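Local coordinates for protein putative NAD(P)H-flavin oxidoreductase (Streptococcus pyogenes serotype M1, PDB 2HAY) that binds flavin mononucleotide and probably acts as an NAD(P)H-dependent oxidoreductase of the nitroreductase family, at residues N154-A159 against T166-G171. Residues are numbered along the deposited sequence; the frame is centred on the assembly and turned at random. Where two conformers were deposited one is given.
Sequences NMMMTA and TCPIEG. With FMN (flavin mononucleotide), chain I.
M156, a selenomethionine, lays its side chain across T166 at about a right angle, its CG pressed to T166 CG2 at 3.3 Å, closer than usual carbon packing. With CG anti to the carbonyl carbon (chi1 -72°), the chain leaves the helix toward the strand, then bends at chi3, and SE comes to rest 3.7 Å from P168 CG. T166 turns its other branch to the helix as well: OG1 faces A159 CB at 3.9 Å, a buried hydroxyl without a hydrogen-bonding partner in the model. The contact is thus purely van der Waals, and L198 of strand 192-201 packs against both M156 and T166. Over 154-159 and 166-169 the helix and strand axes come within 9.2 Å and run nearly antiparallel (166°). Within the helix, N154 O is gripped by T158 N and T158 OG1, which approach from opposite faces of the carbonyl plane.

P168 carries the packing on to the cofactor. Its ring lies between M156 SE and the dimethylbenzene end of the flavin, CG lying over the flavin face at C9. Beyond it the main chain meets the flavin through its N-H groups: E170 N donates to N5 at 3.1 Å (149° at the hydrogen), and G171 N to O4 at 2.9 Å. The E170 carboxylate passes the C7M methyl, OE2 at 3.5 Å, and is held by Y149 OH and by S48, W143 and Q147 of the second subunit. P46 of that subunit also packs on M156. A long helix packed on the outermost strand of this chain's antiparallel sheet, with the loop just after that strand giving the N-H groups of E170 and G171 to flavin N5 and O4 beside the dimer interface, is characteristic of the FMN site of the nitroreductase fold.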
loop_
_atom_site.group_PDB
_atom_site.type_symbol
_atom_site.label_atom_id
_atom_site.label_comp_id
_atom_site.label_asym_id
_atom_site.label_seq_id
_atom_site.Cartn_x
_atom_site.Cartn_y
_atom_site.Cartn_z
ATOM N N ASN B 154 -2.831 -6.649 0.007
ATOM C CA ASN B 154 -2.989 -8.015 -0.478
ATOM C C ASN B 154 -3.361 -8.979 0.628
ATOM O O ASN B 154 -4.179 -9.859 0.422
ATOM C CB ASN B 154 -1.746 -8.492 -1.245
ATOM C CG ASN B 154 -1.646 -7.847 -2.619
ATOM O OD1 ASN B 154 -0.583 -7.365 -3.037
ATOM N ND2 ASN B 154 -2.768 -7.810 -3.323
HETATM N N MSE B 155 -2.757 -8.809 1.799
HETATM C CA MSE B 155 -3.123 -9.620 2.965
HETATM C C MSE B 155 -4.592 -9.476 3.357
HETATM O O MSE B 155 -5.266 -10.467 3.587
HETATM C CB MSE B 155 -2.215 -9.301 4.154
HETATM C CG MSE B 155 -0.847 -9.920 3.984
HETATM SE SE MSE B 155 0.154 -9.947 5.640
HETATM C CE MSE B 155 0.637 -8.090 5.754
HETATM N N MSE B 156 -5.057 -8.235 3.448
HETATM C CA MSE B 156 -6.427 -7.924 3.834
HETATM C C MSE B 156 -7.474 -8.404 2.841
HETATM O O MSE B 156 -8.541 -8.820 3.266
HETATM C CB MSE B 156 -6.602 -6.430 4.060
HETATM C CG MSE B 156 -5.906 -5.930 5.348
HETATM SE SE MSE B 156 -6.477 -4.114 5.728
HETATM C CE MSE B 156 -5.621 -3.270 4.216
HETATM N N MSE B 157 -7.174 -8.335 1.541
HETATM C CA MSE B 157 -8.071 -8.873 0.505
HETATM C C MSE B 157 -8.146 -10.400 0.558
HETATM O O MSE B 157 -9.240 -10.986 0.492
HETATM C CB MSE B 157 -7.668 -8.407 -0.906
HETATM C CG MSE B 157 -8.603 -8.928 -2.012
HETATM SE SE MSE B 157 -10.466 -8.376 -1.750
HETATM C CE MSE B 157 -10.222 -6.544 -2.350
ATOM N N THR B 158 -6.981 -11.030 0.669
ATOM C CA THR B 158 -6.885 -12.472 0.875
ATOM C C THR B 158 -7.666 -12.898 2.125
ATOM O O THR B 158 -8.505 -13.762 2.027
ATOM C CB THR B 158 -5.406 -12.909 0.952
ATOM O OG1 THR B 158 -4.751 -12.487 -0.249
ATOM C CG2 THR B 158 -5.278 -14.445 1.083
ATOM N N ALA B 159 -7.424 -12.252 3.279
ATOM C CA ALA B 159 -8.247 -12.478 4.470
ATOM C C ALA B 159 -9.749 -12.320 4.197
ATOM O O ALA B 159 -10.530 -13.161 4.588
ATOM C CB ALA B 159 -7.803 -11.558 5.635
ATOM N N THR B 166 -9.996 -8.319 9.777
ATOM C CA THR B 166 -8.704 -7.734 9.748
ATOM C C THR B 166 -8.824 -6.329 10.331
ATOM O O THR B 166 -9.947 -5.814 10.482
ATOM C CB THR B 166 -8.301 -7.762 8.250
ATOM O OG1 THR B 166 -7.112 -8.535 8.067
ATOM C CG2 THR B 166 -8.235 -6.431 7.657
ATOM N N CYS B 167 -7.688 -5.738 10.709
ATOM C CA CYS B 167 -7.597 -4.304 11.025
ATOM C C CYS B 167 -6.174 -3.789 10.764
ATOM O O CYS B 167 -5.207 -4.301 11.351
ATOM C CB CYS B 167 -7.982 -4.028 12.482
ATOM S SG CYS B 167 -8.248 -2.259 12.891
ATOM N N PRO B 168 -6.040 -2.764 9.898
ATOM C CA PRO B 168 -4.709 -2.213 9.646
ATOM C C PRO B 168 -4.434 -1.175 10.734
ATOM O O PRO B 168 -5.333 -0.410 11.059
ATOM C CB PRO B 168 -4.838 -1.587 8.249
ATOM C CG PRO B 168 -6.310 -1.307 8.067
ATOM C CD PRO B 168 -7.096 -2.055 9.143
ATOM N N ILE B 169 -3.241 -1.183 11.326
ATOM C CA ILE B 169 -2.968 -0.362 12.503
ATOM C C ILE B 169 -1.716 0.544 12.339
ATOM O O ILE B 169 -0.632 0.054 12.009
ATOM C CB ILE B 169 -2.881 -1.260 13.805
ATOM C CG1 ILE B 169 -4.197 -2.054 14.025
ATOM C CG2 ILE B 169 -2.607 -0.418 15.026
ATOM C CD1 ILE B 169 -4.065 -3.323 14.893
ATOM N N GLU B 170 -1.904 1.851 12.546
ATOM C CA GLU B 170 -0.811 2.827 12.643
ATOM C C GLU B 170 -0.817 3.564 13.973
ATOM O O GLU B 170 0.080 4.366 14.218
ATOM C CB GLU B 170 -0.922 3.900 11.539
ATOM C CG GLU B 170 -0.552 3.466 10.149
ATOM C CD GLU B 170 -0.657 4.596 9.142
ATOM O OE1 GLU B 170 -1.224 5.655 9.484
ATOM O OE2 GLU B 170 -0.176 4.437 7.996
ATOM N N GLY B 171 -1.831 3.306 14.810
ATOM C CA GLY B 171 -2.088 4.057 16.027
ATOM C C GLY B 171 -1.247 3.550 17.186
ATOM O O GLY B 171 -1.763 2.923 18.110
HETATM N N1 FMN I . -8.329 1.588 13.223
HETATM C C2 FMN I . -8.068 1.629 14.602
HETATM O O2 FMN I . -8.986 1.463 15.440
HETATM N N3 FMN I . -6.758 1.845 15.049
HETATM C C4 FMN I . -5.704 2.057 14.164
HETATM O O4 FMN I . -4.579 2.407 14.544
HETATM C C4A FMN I . -5.953 2.032 12.790
HETATM N N5 FMN I . -4.885 2.241 11.918
HETATM C C5A FMN I . -5.086 2.211 10.540
HETATM C C6 FMN I . -3.997 2.399 9.687
HETATM C C7 FMN I . -4.181 2.372 8.310
HETATM C C7M FMN I . -2.960 2.332 7.431
HETATM C C8 FMN I . -5.467 2.152 7.774
HETATM C C8M FMN I . -5.610 1.710 6.352
HETATM C C9 FMN I . -6.563 1.962 8.635
HETATM C C9A FMN I . -6.377 1.985 10.034
HETATM N N10 FMN I . -7.453 1.773 10.934
HETATM C C10 FMN I . -7.258 1.794 12.315
HETATM C "C1'" FMN I . -8.822 1.503 10.434
HETATM C "C2'" FMN I . -9.474 2.793 9.912
HETATM O "O2'" FMN I . -10.072 3.532 10.967
HETATM C "C3'" FMN I . -10.539 2.424 8.872
HETATM O "O3'" FMN I . -9.954 1.684 7.825
HETATM C "C4'" FMN I . -11.294 3.607 8.277
HETATM O "O4'" FMN I . -11.882 4.328 9.348
HETATM C "C5'" FMN I . -12.349 3.121 7.261
HETATM O "O5'" FMN I . -13.326 2.229 7.820
HETATM P P FMN I . -13.493 0.687 7.368
HETATM O O1P FMN I . -14.246 -0.052 8.439
HETATM O O2P FMN I . -12.143 0.070 7.112
HETATM O O3P FMN I . -14.238 0.521 6.096
#